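Similarities with probable monooxygenase (Photorhabdus luminescens, PDB 4HB9) binds flavin-adenine dinucleotide and is probably a flavin-dependent monooxygenase of the aromatic-ring hydroxylase type. Local coordinates at residues Asn230-Ala235 and Asp290-Ser295. Residues are numbered along the deposited sequence; the frame is centred on the assembly and turned at random.
Sequences NIHVEA and DMENIS
His232 and Glu292 join two loops through a histidine-carboxylate hydrogen bond near the surface of this flavoprotein: one loop connects strands 218-228 and 240-251, the other leads from helix 280-287 into strand 295-301. His232 NE2 donates to Glu292 OE2 across 2.5 Å, shorter than usual and so not to be taken too exactly, with an N-H...O angle of 152°. The carboxylate comes in at the ring edge, and the two planes are only 20° apart, so the groups meet nearly coplanar. A water molecule adds a second, weaker link, accepting from Ile231 N at 2.9 Å and donating weakly to Glu292 OE1.

Ile231 covers one face of the imidazole, its CG1 3.8 Å above the plane of the His232 ring and over its centre. With CG1 between the backbone N and the carbonyl carbon (chi1 63°) and the chain extended beyond it, CD1 is carried across to 4.1 Å from Asn293 OD1.

Each loop is also braced internally. An Asx turn ties His232 N to Asn230 OD1, while Asp290 begins a type I turn and forms an Asx turn of its own, OD1 accepting from Glu292 N while OD2 takes Asn293 ND2 at 2.7 Å, both donors lying above the carboxylate plane. Ile39, from a separate loop, touches Ile231 and His232. Asp290 OD2 also forms a salt bridge with Arg189 of strand 179-191, antiparallel neighbour of edge strand 295-301, and Ile294 touches helix 264-274.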
ATOM      1  N   ASN A 230      10.880  15.669  -7.284  1.00 24.06           N
ATOM      2  CA  ASN A 230      11.168  16.435  -6.071  1.00 24.66           C
ATOM      3  C   ASN A 230      10.027  16.246  -5.103  1.00 23.93           C
ATOM      4  O   ASN A 230       8.935  16.715  -5.365  1.00 28.04           O
ATOM      5  CB  ASN A 230      11.341  17.917  -6.416  1.00 25.53           C
ATOM      6  CG  ASN A 230      11.729  18.773  -5.208  1.00 29.27           C
ATOM      7  OD1 ASN A 230      11.710  18.310  -4.068  1.00 29.13           O
ATOM      8  ND2 ASN A 230      12.107  20.030  -5.468  1.00 29.58           N
ATOM      9  N   ILE A 231      10.266  15.562  -3.992  1.00 25.29           N
ATOM     10  CA  ILE A 231       9.179  15.285  -3.033  1.00 25.10           C
ATOM     11  C   ILE A 231       8.819  16.503  -2.159  1.00 27.55           C
ATOM     12  O   ILE A 231       7.899  16.421  -1.344  1.00 24.28           O
ATOM     13  CB  ILE A 231       9.488  14.067  -2.148  1.00 25.44           C
ATOM     14  CG1 ILE A 231      10.729  14.297  -1.279  1.00 25.94           C
ATOM     15  CG2 ILE A 231       9.668  12.828  -3.021  1.00 24.72           C
ATOM     16  CD1 ILE A 231      10.969  13.200  -0.272  1.00 26.81           C
ATOM     17  N   HIS A 232       9.525  17.622  -2.352  1.00 28.82           N
ATOM     18  CA  HIS A 232       9.353  18.808  -1.505  1.00 31.78           C
ATOM     19  C   HIS A 232       8.572  19.920  -2.165  1.00 34.77           C
ATOM     20  O   HIS A 232       8.767  21.082  -1.826  1.00 42.16           O
ATOM     21  CB  HIS A 232      10.718  19.366  -1.090  1.00 33.37           C
ATOM     22  CG  HIS A 232      11.576  18.371  -0.395  1.00 32.33           C
ATOM     23  ND1 HIS A 232      11.287  17.902   0.865  1.00 32.68           N
ATOM     24  CD2 HIS A 232      12.695  17.726  -0.796  1.00 34.27           C
ATOM     25  CE1 HIS A 232      12.190  17.005   1.215  1.00 33.29           C
ATOM     26  NE2 HIS A 232      13.062  16.890   0.229  1.00 34.67           N
ATOM     27  N   VAL A 233       7.693  19.582  -3.104  1.00 32.02           N
ATOM     28  CA  VAL A 233       6.814  20.567  -3.733  1.00 30.13           C
ATOM     29  C   VAL A 233       5.361  20.224  -3.404  1.00 30.20           C
ATOM     30  O   VAL A 233       5.071  19.127  -2.895  1.00 29.22           O
ATOM     31  CB  VAL A 233       7.010  20.636  -5.258  1.00 30.56           C
ATOM     32  CG1 VAL A 233       8.460  20.926  -5.593  1.00 30.31           C
ATOM     33  CG2 VAL A 233       6.572  19.343  -5.945  1.00 31.15           C
ATOM     34  N   GLU A 234       4.458  21.167  -3.668  1.00 30.87           N
ATOM     35  CA  GLU A 234       3.023  20.937  -3.551  0.50 31.04           C
ATOM     36  C   GLU A 234       2.620  19.830  -4.523  1.00 28.83           C
ATOM     37  O   GLU A 234       3.092  19.820  -5.672  1.00 26.28           O
ATOM     38  CB  GLU A 234       2.244  22.220  -3.897  0.50 33.28           C
ATOM     39  CG  GLU A 234       2.451  23.380  -2.926  0.50 35.29           C
ATOM     40  CD  GLU A 234       1.893  24.699  -3.449  0.50 38.86           C
ATOM     41  OE1 GLU A 234       0.940  24.683  -4.265  0.50 39.14           O
ATOM     42  OE2 GLU A 234       2.410  25.764  -3.034  0.50 41.86           O
ATOM     43  N   ALA A 235       1.740  18.945  -4.076  1.00 28.86           N
ATOM     44  CA  ALA A 235       1.210  17.846  -4.882  1.00 28.51           C
ATOM     45  C   ALA A 235       0.808  18.243  -6.289  1.00 28.81           C
ATOM     46  O   ALA A 235       1.204  17.585  -7.252  1.00 26.66           O
ATOM     47  CB  ALA A 235       0.038  17.192  -4.163  1.00 31.30           C
ATOM     48  N   ASP A 290      18.665   7.646  -5.745  1.00 25.61           N
ATOM     49  CA  ASP A 290      18.323   8.890  -5.088  1.00 27.24           C
ATOM     50  C   ASP A 290      18.614   8.808  -3.592  1.00 29.47           C
ATOM     51  O   ASP A 290      17.945   8.067  -2.884  1.00 30.81           O
ATOM     52  CB  ASP A 290      16.818   9.093  -5.326  1.00 27.76           C
ATOM     53  CG  ASP A 290      16.208  10.188  -4.482  1.00 30.39           C
ATOM     54  OD1 ASP A 290      16.924  10.910  -3.741  1.00 34.46           O
ATOM     55  OD2 ASP A 290      14.976  10.342  -4.591  1.00 28.63           O
HETATM   56  N   MSE A 291      19.544   9.612  -3.089  1.00 34.29           N
HETATM   57  CA  MSE A 291      19.940   9.547  -1.660  1.00 43.26           C
HETATM   58  C   MSE A 291      18.902  10.022  -0.673  1.00 45.68           C
HETATM   59  O   MSE A 291      19.035   9.790   0.529  1.00 48.30           O
HETATM   60  CB  MSE A 291      21.229  10.333  -1.429  1.00 56.61           C
HETATM   61  CG  MSE A 291      22.411   9.658  -2.132  1.00 69.56           C
HETATM   62 SE   MSE A 291      23.869  10.939  -2.531  1.00102.69          SE
HETATM   63  CE  MSE A 291      22.972  12.172  -3.786  1.00 95.38           C
ATOM     64  N   GLU A 292      17.852  10.680  -1.149  1.00 45.68           N
ATOM     65  CA  GLU A 292      16.730  11.082  -0.282  1.00 48.31           C
ATOM     66  C   GLU A 292      15.602  10.050  -0.137  1.00 48.68           C
ATOM     67  O   GLU A 292      14.684  10.240   0.680  1.00 55.53           O
ATOM     68  CB  GLU A 292      16.097  12.363  -0.820  1.00 50.87           C
ATOM     69  CG  GLU A 292      16.386  13.608  -0.016  1.00 52.54           C
ATOM     70  CD  GLU A 292      15.296  14.632  -0.237  1.00 55.34           C
ATOM     71  OE1 GLU A 292      15.031  14.957  -1.418  1.00 54.82           O
ATOM     72  OE2 GLU A 292      14.674  15.064   0.758  1.00 53.33           O
ATOM     73  N   ASN A 293      15.631   8.990  -0.938  1.00 41.12           N
ATOM     74  CA  ASN A 293      14.544   8.010  -0.947  1.00 37.75           C
ATOM     75  C   ASN A 293      15.089   6.566  -0.923  1.00 33.63           C
ATOM     76  O   ASN A 293      14.828   5.805  -1.848  1.00 33.89           O
ATOM     77  CB  ASN A 293      13.632   8.206  -2.181  1.00 36.46           C
ATOM     78  CG  ASN A 293      12.758   9.461  -2.097  1.00 40.39           C
ATOM     79  OD1 ASN A 293      11.611   9.397  -1.645  1.00 40.07           O
ATOM     80  ND2 ASN A 293      13.290  10.603  -2.537  1.00 39.12           N
ATOM     81  N   ILE A 294      15.855   6.202   0.101  1.00 32.50           N
ATOM     82  CA  ILE A 294      16.261   4.786   0.292  1.00 30.68           C
ATOM     83  C   ILE A 294      15.687   4.304   1.603  1.00 31.88           C
ATOM     84  O   ILE A 294      15.929   4.913   2.637  1.00 32.71           O
ATOM     85  CB  ILE A 294      17.777   4.564   0.306  1.00 32.30           C
ATOM     86  CG1 ILE A 294      18.380   5.029  -1.015  1.00 34.11           C
ATOM     87  CG2 ILE A 294      18.114   3.069   0.486  1.00 31.37           C
ATOM     88  CD1 ILE A 294      19.881   5.142  -0.967  1.00 39.00           C
ATOM     89  N   SER A 295      14.934   3.209   1.567  1.00 27.95           N
ATOM     90  CA  SER A 295      14.166   2.798   2.745  1.00 28.04           C
ATOM     91  C   SER A 295      14.492   1.367   3.169  1.00 24.60           C
ATOM     92  O   SER A 295      14.297   0.425   2.391  1.00 22.05           O
ATOM     93  CB  SER A 295      12.673   2.898   2.486  1.00 31.42           C
ATOM     94  OG  SER A 295      12.344   4.139   1.904  1.00 40.02           O
TER
HETATM   95  O   HOH W   1      12.921  14.400  -3.941  1.00 44.59           O